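Local coordinates for protein aldehyde dehydrogenase (Staphylococcus aureus, PDB 6K10) that oxidises the carotenoid aldehyde 4,4'-diaponeurosporen-4-al to 4,4'-diaponeurosporenoic acid with NAD+, a step in the biosynthesis of the pigment staphyloxanthin, at residues A[238-241]-A[242-246]; A[248-251]-A[252-255]; A[271-274]-A[275-279]; A[331-334]-A[335-339]; A[400-403]-A[404-407]. The protein carries 1 engineered substitution. All coordinates share one frame; numbering follows the deposited sequence. Where two conformers were deposited one is given.

Contact 1: residues A[238-241]-A[242-246]; sequences RICF and GKFTN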
loop_
_atom_site.group_PDB
_atom_site.type_symbol
_atom_site.label_atom_id
_atom_site.label_comp_id
_atom_site.label_asym_id
_atom_site.label_seq_id
_atom_site.Cartn_x
_atom_site.Cartn_y
_atom_site.Cartn_z
ATOM N N ARG A 238 -14.795 -29.423 6.255
ATOM C CA ARG A 238 -14.430 -28.042 5.957
ATOM C C ARG A 238 -13.318 -27.963 4.913
ATOM O O ARG A 238 -13.262 -27.007 4.133
ATOM C CB ARG A 238 -14.050 -27.324 7.253
ATOM C CG ARG A 238 -15.218 -27.297 8.236
ATOM C CD ARG A 238 -14.879 -26.745 9.611
ATOM N NE ARG A 238 -16.078 -26.751 10.449
ATOM C CZ ARG A 238 -16.126 -26.375 11.723
ATOM N NH1 ARG A 238 -15.033 -25.958 12.347
ATOM N NH2 ARG A 238 -17.282 -26.426 12.375
ATOM N N ILE A 239 -12.442 -28.969 4.864
ATOM C CA ILE A 239 -11.429 -29.023 3.811
ATOM C C ILE A 239 -12.090 -29.239 2.452
ATOM O O ILE A 239 -11.813 -28.516 1.486
ATOM C CB ILE A 239 -10.389 -30.124 4.106
ATOM C CG1 ILE A 239 -9.438 -29.694 5.224
ATOM C CG2 ILE A 239 -9.592 -30.465 2.848
ATOM C CD1 ILE A 239 -8.677 -30.848 5.870
ATOM N N CYS A 240 -12.977 -30.236 2.361
ATOM C CA CYS A 240 -13.640 -30.523 1.089
ATOM C C CYS A 240 -14.485 -29.345 0.624
ATOM O O CYS A 240 -14.568 -29.069 -0.578
ATOM C CB CYS A 240 -14.502 -31.781 1.217
ATOM S SG CYS A 240 -13.586 -33.338 1.268
ATOM N N PHE A 241 -15.126 -28.648 1.564
ATOM C CA PHE A 241 -15.888 -27.453 1.229
ATOM C C PHE A 241 -15.014 -26.417 0.527
ATOM O O PHE A 241 -15.368 -25.904 -0.541
ATOM C CB PHE A 241 -16.510 -26.861 2.499
ATOM C CG PHE A 241 -17.101 -25.494 2.300
ATOM C CD1 PHE A 241 -18.344 -25.339 1.716
ATOM C CD2 PHE A 241 -16.415 -24.363 2.705
ATOM C CE1 PHE A 241 -18.888 -24.083 1.536
ATOM C CE2 PHE A 241 -16.955 -23.108 2.527
ATOM C CZ PHE A 241 -18.192 -22.965 1.941
ATOM N N GLY A 242 -13.860 -26.096 1.117
ATOM C CA GLY A 242 -12.977 -25.107 0.526
ATOM C C GLY A 242 -12.202 -25.607 -0.676
ATOM O O GLY A 242 -11.806 -24.800 -1.523
ATOM N N LYS A 243 -11.986 -26.918 -0.774
ATOM C CA LYS A 243 -11.188 -27.474 -1.858
ATOM C C LYS A 243 -11.997 -27.697 -3.131
ATOM O O LYS A 243 -11.532 -27.355 -4.220
ATOM C CB LYS A 243 -10.547 -28.796 -1.422
ATOM C CG LYS A 243 -9.887 -29.574 -2.554
ATOM C CD LYS A 243 -8.780 -28.754 -3.199
ATOM C CE LYS A 243 -7.870 -29.608 -4.065
ATOM N NZ LYS A 243 -6.679 -28.834 -4.525
ATOM N N PHE A 244 -13.199 -28.256 -3.026
ATOM C CA PHE A 244 -13.924 -28.710 -4.204
ATOM C C PHE A 244 -15.053 -27.777 -4.619
ATOM O O PHE A 244 -15.725 -28.044 -5.620
ATOM C CB PHE A 244 -14.427 -30.133 -3.962
ATOM C CG PHE A 244 -13.306 -31.114 -3.795
ATOM C CD1 PHE A 244 -12.524 -31.468 -4.882
ATOM C CD2 PHE A 244 -12.985 -31.623 -2.549
ATOM C CE1 PHE A 244 -11.464 -32.343 -4.735
ATOM C CE2 PHE A 244 -11.928 -32.501 -2.396
ATOM C CZ PHE A 244 -11.168 -32.862 -3.493
ATOM N N THR A 245 -15.268 -26.689 -3.885
ATOM C CA THR A 245 -15.973 -25.545 -4.441
ATOM C C THR A 245 -15.243 -25.057 -5.687
ATOM O O THR A 245 -14.012 -24.956 -5.701
ATOM C CB THR A 245 -16.062 -24.424 -3.400
ATOM O OG1 THR A 245 -16.961 -24.808 -2.352
ATOM C CG2 THR A 245 -16.547 -23.123 -4.033
ATOM N N ASN A 246 -16.008 -24.777 -6.745
ATOM C CA ASN A 246 -15.470 -24.306 -8.027
ATOM C C ASN A 246 -14.470 -25.293 -8.622
ATOM O O ASN A 246 -13.573 -24.904 -9.375
ATOM C CB ASN A 246 -14.835 -22.917 -7.893
ATOM C CG ASN A 246 -14.813 -22.156 -9.208
ATOM O OD1 ASN A 246 -15.650 -22.379 -10.084
ATOM N ND2 ASN A 246 -13.849 -21.254 -9.351
#
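The backbone oxygen of Phe241 is gripped twice by Thr245, four residues further on. The hydroxyl OG1 of Thr245 donates to Phe241 O at 2.6 Å, in the carbonyl plane, while the amide of Thr245 adds only a weak bond of 3.4 Å from its N to the same Phe241 O. With OG1 beside its own backbone N (chi1 -70°), the hydroxyl is turned back toward the carbonyl of Phe241, and a threonine suits this place because it supplies a hydroxyl donor where the amide bond is long. The two preceding amides make helical bonds: Phe244 N reaches Cys240 O at 2.9 Å and Lys243 N reaches Ile239 O at 2.8 Å, the latter bent at its hydrogen. Beside these bonds the sulfur of Cys240 lies at the edge of the Phe244 ring, 5.3 Å from Cys240 SG to the ring centroid, and the CB of Cys240 touches CD2 of Phe244 at 4.1 Å. With chi1 at 170°, CG of Lys243 lies over the centre of the Phe244 ring; the bend at chi2 then directs the chain onward, and its ammonium meets the backbone oxygens of Pro254, Gly346 and Ile348. Three carbonyls around one buried amine would probably stabilise its positive charge, so this part of helix 232-244 combines apolar packing with a lysine whose charge is probably balanced by backbone carbonyls.

Contact 2: residues A[248-251]-A[252-255]; sequences GQTS and VAPD. Engineered in segment 248-251: Ser251 (natural residue Cys).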
loop_
_atom_site.group_PDB
_atom_site.type_symbol
_atom_site.label_atom_id
_atom_site.label_comp_id
_atom_site.label_asym_id
_atom_site.label_seq_id
_atom_site.Cartn_x
_atom_site.Cartn_y
_atom_site.Cartn_z
ATOM N N GLY A 248 -12.021 -26.712 -7.332
ATOM C CA GLY A 248 -10.664 -26.425 -6.914
ATOM C C GLY A 248 -10.031 -25.200 -7.534
ATOM O O GLY A 248 -8.868 -24.908 -7.232
ATOM N N GLN A 249 -10.755 -24.468 -8.375
ATOM C CA GLN A 249 -10.192 -23.319 -9.084
ATOM C C GLN A 249 -10.343 -22.064 -8.221
ATOM O O GLN A 249 -11.097 -21.136 -8.518
ATOM C CB GLN A 249 -10.857 -23.178 -10.447
ATOM C CG GLN A 249 -10.729 -24.456 -11.275
ATOM C CD GLN A 249 -11.592 -24.464 -12.519
ATOM O OE1 GLN A 249 -11.087 -24.387 -13.639
ATOM N NE2 GLN A 249 -12.903 -24.576 -12.329
ATOM N N THR A 250 -9.588 -22.056 -7.124
ATOM C CA THR A 250 -9.645 -20.993 -6.131
ATOM C C THR A 250 -8.242 -20.728 -5.607
ATOM O O THR A 250 -7.494 -21.665 -5.315
ATOM C CB THR A 250 -10.578 -21.364 -4.970
ATOM O OG1 THR A 250 -11.840 -21.798 -5.491
ATOM C CG2 THR A 250 -10.798 -20.172 -4.052
ATOM N N SER A 251 -7.891 -19.446 -5.489
ATOM C CA SER A 251 -6.553 -19.096 -5.032
ATOM C C SER A 251 -6.339 -19.429 -3.561
ATOM O O SER A 251 -5.194 -19.620 -3.138
ATOM C CB SER A 251 -6.282 -17.615 -5.292
ATOM O OG SER A 251 -7.178 -16.796 -4.561
ATOM N N VAL A 252 -7.408 -19.517 -2.776
ATOM C CA VAL A 252 -7.306 -19.879 -1.368
ATOM C C VAL A 252 -7.838 -21.290 -1.122
ATOM O O VAL A 252 -8.089 -21.670 0.020
ATOM C CB VAL A 252 -8.010 -18.845 -0.473
ATOM C CG1 VAL A 252 -7.408 -17.459 -0.690
ATOM C CG2 VAL A 252 -9.494 -18.825 -0.754
ATOM N N ALA A 253 -8.012 -22.074 -2.180
ATOM C CA ALA A 253 -8.366 -23.470 -2.003
ATOM C C ALA A 253 -7.206 -24.223 -1.359
ATOM O O ALA A 253 -6.039 -23.935 -1.637
ATOM C CB ALA A 253 -8.716 -24.115 -3.339
ATOM N N PRO A 254 -7.498 -25.181 -0.483
ATOM C CA PRO A 254 -6.447 -26.095 -0.021
ATOM C C PRO A 254 -5.693 -26.681 -1.203
ATOM O O PRO A 254 -6.260 -27.406 -2.025
ATOM C CB PRO A 254 -7.235 -27.167 0.737
ATOM C CG PRO A 254 -8.400 -26.412 1.287
ATOM C CD PRO A 254 -8.783 -25.443 0.190
ATOM N N ASP A 255 -4.414 -26.328 -1.316
ATOM C CA ASP A 255 -3.630 -26.920 -2.390
ATOM C C ASP A 255 -3.157 -28.320 -2.017
ATOM O O ASP A 255 -3.374 -29.270 -2.773
ATOM C CB ASP A 255 -2.439 -26.026 -2.747
ATOM C CG ASP A 255 -1.685 -26.529 -3.965
ATOM O OD1 ASP A 255 -0.833 -27.432 -3.816
ATOM O OD2 ASP A 255 -1.969 -26.033 -5.080
HETATM O O HOH W 1 -4.006 -22.654 -2.914
#
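The loop between helix 232-244 and strand 256-260 carries the predicted nucleophile position of the aldehyde dehydrogenase fold, and here it folds into a type I beta turn from Thr250 to Ala253. The turn is closed by a weak hydrogen bond from Ala253 N to Thr250 O, 3.2 Å long. Side chains reinforce it: the methyl CB of Ala253 lies 3.7 Å from CB of Thr250, a spacing that suits a residue as small as alanine at the end of the turn. Thr250 sends CG2 to CG2 of Val252 at 3.8 Å, the two branches crossing at a slant. This follows from the threonine rotamer (chi1 -51°), which sets the methyl anti to the backbone N and leaves OG1 to bond with the hydroxyl of Tyr123. The beta-branched valine places its other methyl, CG1, beside its own backbone N. Ser251 itself is an engineered replacement of the natural cysteine, and its side chain takes up two conformers. A water lies 2.7 Å from Ala253 O and 3.3 Å from Ser251 O, with more acceptors in reach than it has protons. Outside the turn, the oxygen of Val252 is bound by the hydroxyl of Tyr374, while Phe411 and Leu401 pack on its side chain. Ser251 lies about 6 Å, side chain to side chain, from Glu217, the other predicted active-site residue, an arrangement that fits the cysteine and glutamate pair of aldehyde dehydrogenases.

Contact 3: residues A[271-274]-A[275-279]; sequences LSKT and LREFY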
loop_
_atom_site.group_PDB
_atom_site.type_symbol
_atom_site.label_atom_id
_atom_site.label_comp_id
_atom_site.label_asym_id
_atom_site.label_seq_id
_atom_site.Cartn_x
_atom_site.Cartn_y
_atom_site.Cartn_z
ATOM N N LEU A 271 -12.202 -37.939 4.436
ATOM C CA LEU A 271 -12.334 -37.156 3.210
ATOM C C LEU A 271 -13.150 -37.907 2.166
ATOM O O LEU A 271 -14.029 -37.332 1.516
ATOM C CB LEU A 271 -10.956 -36.803 2.652
ATOM C CG LEU A 271 -10.109 -35.772 3.398
ATOM C CD1 LEU A 271 -8.670 -35.856 2.928
ATOM C CD2 LEU A 271 -10.660 -34.367 3.195
ATOM N N SER A 272 -12.863 -39.199 1.986
ATOM C CA SER A 272 -13.606 -40.001 1.019
ATOM C C SER A 272 -15.079 -40.085 1.399
ATOM O O SER A 272 -15.963 -39.958 0.544
ATOM C CB SER A 272 -12.996 -41.399 0.921
ATOM O OG SER A 272 -11.611 -41.337 0.628
ATOM N N LYS A 273 -15.359 -40.304 2.685
ATOM C CA LYS A 273 -16.742 -40.362 3.147
ATOM C C LYS A 273 -17.460 -39.040 2.917
ATOM O O LYS A 273 -18.618 -39.019 2.481
ATOM C CB LYS A 273 -16.776 -40.733 4.629
ATOM C CG LYS A 273 -18.150 -40.636 5.256
ATOM C CD LYS A 273 -18.087 -40.939 6.740
ATOM C CE LYS A 273 -18.739 -42.267 7.066
ATOM N NZ LYS A 273 -18.837 -42.476 8.537
ATOM N N THR A 274 -16.791 -37.925 3.211
ATOM C CA THR A 274 -17.400 -36.609 3.036
ATOM C C THR A 274 -17.721 -36.344 1.570
ATOM O O THR A 274 -18.790 -35.816 1.239
ATOM C CB THR A 274 -16.462 -35.532 3.584
ATOM O OG1 THR A 274 -16.412 -35.619 5.012
ATOM C CG2 THR A 274 -16.933 -34.144 3.174
ATOM N N LEU A 275 -16.801 -36.708 0.675
ATOM C CA LEU A 275 -17.033 -36.506 -0.751
ATOM C C LEU A 275 -18.254 -37.283 -1.230
ATOM O O LEU A 275 -19.027 -36.789 -2.058
ATOM C CB LEU A 275 -15.787 -36.903 -1.539
ATOM C CG LEU A 275 -14.604 -35.953 -1.353
ATOM C CD1 LEU A 275 -13.321 -36.540 -1.924
ATOM C CD2 LEU A 275 -14.917 -34.610 -1.992
ATOM N N ARG A 276 -18.451 -38.498 -0.711
ATOM C CA ARG A 276 -19.655 -39.253 -1.046
ATOM C C ARG A 276 -20.901 -38.587 -0.472
ATOM O O ARG A 276 -21.954 -38.562 -1.121
ATOM C CB ARG A 276 -19.531 -40.691 -0.545
ATOM C CG ARG A 276 -18.460 -41.503 -1.258
ATOM C CD ARG A 276 -18.618 -41.419 -2.767
ATOM N NE ARG A 276 -17.534 -42.103 -3.468
ATOM C CZ ARG A 276 -17.288 -41.974 -4.766
ATOM N NH1 ARG A 276 -16.280 -42.633 -5.320
ATOM N NH2 ARG A 276 -18.047 -41.183 -5.512
ATOM N N GLU A 277 -20.802 -38.041 0.743
ATOM C CA GLU A 277 -21.919 -37.298 1.317
ATOM C C GLU A 277 -22.233 -36.055 0.495
ATOM O O GLU A 277 -23.405 -35.720 0.280
ATOM C CB GLU A 277 -21.602 -36.910 2.762
ATOM C CG GLU A 277 -21.576 -38.073 3.733
ATOM C CD GLU A 277 -20.963 -37.699 5.069
ATOM O OE1 GLU A 277 -20.304 -36.640 5.148
ATOM O OE2 GLU A 277 -21.144 -38.461 6.040
ATOM N N PHE A 278 -21.192 -35.358 0.032
ATOM C CA PHE A 278 -21.379 -34.142 -0.755
ATOM C C PHE A 278 -22.002 -34.451 -2.108
ATOM O O PHE A 278 -23.004 -33.841 -2.501
ATOM C CB PHE A 278 -20.037 -33.443 -0.979
ATOM C CG PHE A 278 -19.560 -32.618 0.181
ATOM C CD1 PHE A 278 -20.102 -32.769 1.444
ATOM C CD2 PHE A 278 -18.544 -31.693 -0.003
ATOM C CE1 PHE A 278 -19.645 -32.004 2.502
ATOM C CE2 PHE A 278 -18.081 -30.928 1.049
ATOM C CZ PHE A 278 -18.631 -31.084 2.303
ATOM N N TYR A 279 -21.409 -35.391 -2.840
ATOM C CA TYR A 279 -21.623 -35.505 -4.272
ATOM C C TYR A 279 -22.160 -36.853 -4.732
ATOM O O TYR A 279 -22.466 -36.993 -5.921
ATOM C CB TYR A 279 -20.311 -35.216 -5.019
ATOM C CG TYR A 279 -19.658 -33.893 -4.667
ATOM C CD1 TYR A 279 -20.315 -32.690 -4.886
ATOM C CD2 TYR A 279 -18.372 -33.851 -4.134
ATOM C CE1 TYR A 279 -19.717 -31.480 -4.577
ATOM C CE2 TYR A 279 -17.766 -32.646 -3.822
ATOM C CZ TYR A 279 -18.443 -31.464 -4.045
ATOM O OH TYR A 279 -17.846 -30.262 -3.736
#
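Phe278 N donates to Thr274 O at 2.7 Å, the shortest of four successive helical bonds that tie 271-274 to 275-279. The others run from Leu275 N to Leu271 O, from Arg276 N to Ser272 O and from Glu277 N to Lys273 O, each of 3.0 to 3.1 Å, and together they keep this length of helix regular. The same four-residue spacing brings a side-chain pair together beside the Phe278 N to Thr274 O bond. Thr274 lays its methyl CG2 over one face of the Phe278 ring, 3.7 Å from the ring centroid and 19° off the ring normal, in a CH-pi contact displaced toward the rim. With chi1 at -70° the methyl of Thr274 is anti to the backbone N and faces the ring, while OG1, the other branch, lies beside the backbone N and bonds with Ser236, Lys233 and Ala270. A threonine therefore serves both an apolar and a polar neighbour. Lys273 and Glu277 run obliquely past one another: the contact is between CG of the lysine and OE2 of the glutamate at 3.8 Å, and NZ of Lys273 remains 5.3 Å from OE2 of Glu277, with no salt bridge between them. Glu277 instead pairs through OE1 with Lys233. On the buried side Leu275 packs against Phe244 of helix 232-244, against Pro327 of strand 324-330 and against Phe314 of strand 312-314, and Phe278 meets Pro451 of the second subunit, leaving helix 264-279 between its neighbouring helix, the sheet strands and the partner chain.

Contact 4: residues A[331-334]-A[335-339]; sequences DHVT and SDSAI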
loop_
_atom_site.group_PDB
_atom_site.type_symbol
_atom_site.label_atom_id
_atom_site.label_comp_id
_atom_site.label_asym_id
_atom_site.label_seq_id
_atom_site.Cartn_x
_atom_site.Cartn_y
_atom_site.Cartn_z
ATOM N N ASP A 331 -2.082 -40.047 -2.074
ATOM C CA ASP A 331 -1.348 -40.451 -0.887
ATOM C C ASP A 331 0.113 -40.695 -1.247
ATOM O O ASP A 331 0.463 -40.859 -2.419
ATOM C CB ASP A 331 -1.966 -41.712 -0.267
ATOM C CG ASP A 331 -1.517 -41.949 1.158
ATOM O OD1 ASP A 331 -0.840 -41.068 1.730
ATOM O OD2 ASP A 331 -1.849 -43.021 1.705
ATOM N N HIS A 332 0.968 -40.701 -0.220
ATOM C CA HIS A 332 2.403 -40.960 -0.376
ATOM C C HIS A 332 3.070 -39.943 -1.301
ATOM O O HIS A 332 4.019 -40.267 -2.020
ATOM C CB HIS A 332 2.661 -42.385 -0.877
ATOM C CG HIS A 332 2.021 -43.449 -0.040
ATOM N ND1 HIS A 332 1.043 -44.290 -0.526
ATOM C CD2 HIS A 332 2.218 -43.808 1.251
ATOM C CE1 HIS A 332 0.665 -45.122 0.429
ATOM N NE2 HIS A 332 1.363 -44.850 1.518
ATOM N N VAL A 333 2.581 -38.708 -1.285
ATOM C CA VAL A 333 3.122 -37.650 -2.131
ATOM C C VAL A 333 4.367 -37.073 -1.472
ATOM O O VAL A 333 4.440 -36.957 -0.242
ATOM C CB VAL A 333 2.051 -36.570 -2.376
ATOM C CG1 VAL A 333 2.646 -35.349 -3.059
ATOM C CG2 VAL A 333 0.910 -37.141 -3.202
ATOM N N THR A 334 5.360 -36.722 -2.285
ATOM C CA THR A 334 6.612 -36.164 -1.798
ATOM C C THR A 334 6.849 -34.784 -2.394
ATOM O O THR A 334 6.099 -34.304 -3.249
ATOM C CB THR A 334 7.801 -37.069 -2.143
ATOM O OG1 THR A 334 8.113 -36.930 -3.534
ATOM C CG2 THR A 334 7.479 -38.520 -1.838
ATOM N N SER A 335 7.934 -34.160 -1.933
ATOM C CA SER A 335 8.355 -32.876 -2.481
ATOM C C SER A 335 8.733 -32.987 -3.953
ATOM O O SER A 335 8.659 -31.997 -4.688
ATOM C CB SER A 335 9.530 -32.335 -1.668
ATOM O OG SER A 335 10.735 -32.986 -2.032
ATOM N N ASP A 336 9.140 -34.178 -4.399
ATOM C CA ASP A 336 9.533 -34.380 -5.789
ATOM C C ASP A 336 8.347 -34.479 -6.734
ATOM O O ASP A 336 8.522 -34.288 -7.942
ATOM C CB ASP A 336 10.362 -35.657 -5.935
ATOM C CG ASP A 336 11.642 -35.619 -5.139
ATOM O OD1 ASP A 336 12.283 -34.549 -5.086
ATOM O OD2 ASP A 336 12.015 -36.670 -4.578
ATOM N N SER A 337 7.160 -34.790 -6.218
ATOM C CA SER A 337 6.018 -35.075 -7.075
ATOM C C SER A 337 5.701 -33.888 -7.975
ATOM O O SER A 337 5.840 -32.730 -7.575
ATOM C CB SER A 337 4.798 -35.425 -6.222
ATOM O OG SER A 337 4.938 -36.704 -5.628
ATOM N N ALA A 338 5.279 -34.189 -9.207
ATOM C CA ALA A 338 4.851 -33.135 -10.121
ATOM C C ALA A 338 3.720 -32.316 -9.517
ATOM O O ALA A 338 3.633 -31.101 -9.737
ATOM C CB ALA A 338 4.419 -33.742 -11.456
ATOM N N ILE A 339 2.851 -32.964 -8.738
ATOM C CA ILE A 339 1.722 -32.277 -8.123
ATOM C C ILE A 339 2.169 -31.275 -7.064
ATOM O O ILE A 339 1.393 -30.386 -6.692
ATOM C CB ILE A 339 0.747 -33.318 -7.539
ATOM C CG1 ILE A 339 -0.614 -32.686 -7.248
ATOM C CG2 ILE A 339 1.323 -33.955 -6.285
ATOM C CD1 ILE A 339 -1.418 -32.383 -8.488
#
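Three hydrogen bonds join Thr334 to the residues that follow it. Ser337 N donates to Thr334 O at 3.2 Å, approaching from well above the carbonyl plane, and this bond closes a type I beta turn from Thr334 to Ser337. Within the turn, Asp336 N reaches the hydroxyl OG1 of Thr334 at 3.1 Å, with a bent N-H...O angle of 136°. That bond depends on the threonine torsion (chi1 75°), which holds OG1 between the backbone N and the carbonyl carbon and so over the turn, where it can accept from the amide two residues on. The third bond is weak but straight: Thr334 N points at OG of Ser337 across 3.4 Å. Threonine and serine suit these places because each hydroxyl can accept an amide proton, from Asp336 in one case and from Thr334 in the other.

An apolar pair flanks the turn. Val333 directs CG1, anti to its backbone N (chi1 171°), against CG2 of Ile339 at 3.8 Å, the two side chains meeting at about a right angle, and the same CG1 lies 3.7 Å from OG of Ser337. Val333 and Ile339 are buried, and the next shell is apolar: Pro350 touches Val333 and Ile339, Leu352 packs on Val333, and Leu304 of helix 295-307 covers Ile339. NE2 of Gln341 bonds to Ser337 O, and weakly to Ser335 O. The bond from Asp336 N to OG1 of Thr334 is that of an ST turn, superposed on a type I beta turn in the loop between strands 324-330 and 348-354.

Contact 5: residues A[400-403]-A[404-407]; sequences TLMH and LANP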
loop_
_atom_site.group_PDB
_atom_site.type_symbol
_atom_site.label_atom_id
_atom_site.label_comp_id
_atom_site.label_asym_id
_atom_site.label_seq_id
_atom_site.Cartn_x
_atom_site.Cartn_y
_atom_site.Cartn_z
ATOM N N THR A 400 -11.707 -23.645 6.298
ATOM C CA THR A 400 -11.038 -23.204 5.081
ATOM C C THR A 400 -11.942 -22.232 4.336
ATOM O O THR A 400 -13.168 -22.277 4.466
ATOM C CB THR A 400 -10.648 -24.365 4.135
ATOM O OG1 THR A 400 -11.817 -24.901 3.504
ATOM C CG2 THR A 400 -9.908 -25.479 4.879
ATOM N N LEU A 401 -11.307 -21.326 3.586
ATOM C CA LEU A 401 -11.953 -20.436 2.622
ATOM C C LEU A 401 -12.764 -19.305 3.254
ATOM O O LEU A 401 -12.758 -18.184 2.736
ATOM C CB LEU A 401 -12.835 -21.248 1.664
ATOM C CG LEU A 401 -13.706 -20.497 0.652
ATOM C CD1 LEU A 401 -12.859 -19.868 -0.441
ATOM C CD2 LEU A 401 -14.733 -21.435 0.045
ATOM N N MET A 402 -13.446 -19.567 4.373
ATOM C CA MET A 402 -14.448 -18.631 4.882
ATOM C C MET A 402 -13.870 -17.331 5.434
ATOM O O MET A 402 -14.649 -16.415 5.725
ATOM C CB MET A 402 -15.304 -19.301 5.959
ATOM C CG MET A 402 -16.206 -20.410 5.438
ATOM S SD MET A 402 -17.143 -19.924 3.970
ATOM C CE MET A 402 -18.371 -18.828 4.678
ATOM N N HIS A 403 -12.549 -17.207 5.588
ATOM C CA HIS A 403 -12.012 -15.925 6.038
ATOM C C HIS A 403 -12.191 -14.832 4.990
ATOM O O HIS A 403 -12.070 -13.647 5.318
ATOM C CB HIS A 403 -10.536 -16.058 6.433
ATOM C CG HIS A 403 -9.629 -16.453 5.308
ATOM N ND1 HIS A 403 -9.750 -17.650 4.635
ATOM C CD2 HIS A 403 -8.569 -15.817 4.754
ATOM C CE1 HIS A 403 -8.811 -17.729 3.709
ATOM N NE2 HIS A 403 -8.082 -16.630 3.760
ATOM N N LEU A 404 -12.493 -15.206 3.743
ATOM C CA LEU A 404 -12.840 -14.240 2.708
ATOM C C LEU A 404 -14.270 -13.733 2.836
ATOM O O LEU A 404 -14.610 -12.715 2.225
ATOM C CB LEU A 404 -12.656 -14.860 1.320
ATOM C CG LEU A 404 -11.274 -14.830 0.660
ATOM C CD1 LEU A 404 -10.241 -15.544 1.509
ATOM C CD2 LEU A 404 -11.337 -15.449 -0.730
ATOM N N ALA A 405 -15.112 -14.419 3.606
ATOM C CA ALA A 405 -16.531 -14.100 3.669
ATOM C C ALA A 405 -16.862 -13.033 4.700
ATOM O O ALA A 405 -18.010 -12.581 4.753
ATOM C CB ALA A 405 -17.342 -15.365 3.963
ATOM N N ASN A 406 -15.897 -12.623 5.519
ATOM C CA ASN A 406 -16.106 -11.496 6.413
ATOM C C ASN A 406 -15.537 -10.252 5.754
ATOM O O ASN A 406 -14.307 -10.121 5.659
ATOM C CB ASN A 406 -15.437 -11.740 7.764
ATOM C CG ASN A 406 -15.798 -10.684 8.796
ATOM O OD1 ASN A 406 -16.388 -9.651 8.470
ATOM N ND2 ASN A 406 -15.441 -10.938 10.049
ATOM N N PRO A 407 -16.371 -9.314 5.290
ATOM C CA PRO A 407 -15.834 -8.115 4.627
ATOM C C PRO A 407 -15.048 -7.207 5.556
ATOM O O PRO A 407 -14.376 -6.288 5.071
ATOM C CB PRO A 407 -17.092 -7.418 4.096
ATOM C CG PRO A 407 -18.171 -7.848 5.029
ATOM C CD PRO A 407 -17.838 -9.263 5.424
#
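Leu404 starts the second segment by donating its N to Leu401 O at 3.2 Å, a bond one 3-10 turn long. Its side chain then rises beside His403, both pointing the same way, and CD1 of Leu404 settles over one face of the imidazole, 3.5 Å from the centroid of the His403 ring and 18° off the ring normal. The contact is a CH-pi one, offset toward the rim, where CD1 of Leu404 comes to 3.3 Å from NE2 of His403. A histidine chi1 of 63° places the ring between its own backbone N and carbonyl carbon, alongside the leucine that follows. Ala405 continues the turn, its N binding Met402 O at 2.9 Å, and its methyl CB meets CE of Met402 at 3.7 Å; the methionine folds at chi2 and chi3 to bring CE back to the alanine, whose small size accommodates it. Asn406 reaches across the subunit interface, ND2 bonding to Ser105 OG and Asp95 O of the second subunit. Leu404 packs on Val252 and Phe411, Met402 on Phe241 of helix 232-244 and Ile438 of the second subunit, so this loop after strand 394-397 lies between helix 232-244 and the dimer partner.

In the fold
Contact 1 is the hub. It touches contact 2 where Gly242 O lies 3.6 Å from CB of Ala253, and contact 5 through Arg238 O, 2.6 Å from OG1 of Thr400; Phe244 and Cys240 also pack on the helix of contact 3, with SG of Cys240 at 3.7 Å from CD2 of Leu271. Contacts 2 and 5 meet directly where CG of Pro254 lies 4.0 Å from CG2 of Thr400. The predicted active-site position Ser251 belongs to contact 2, and the side chain of Leu404 in contact 5 comes within about 6 Å of it. Contact 4 touches none of the others, though its nearest atoms come to about 5 Å of contact 2; its centre is about 29 Å from that of contact 5.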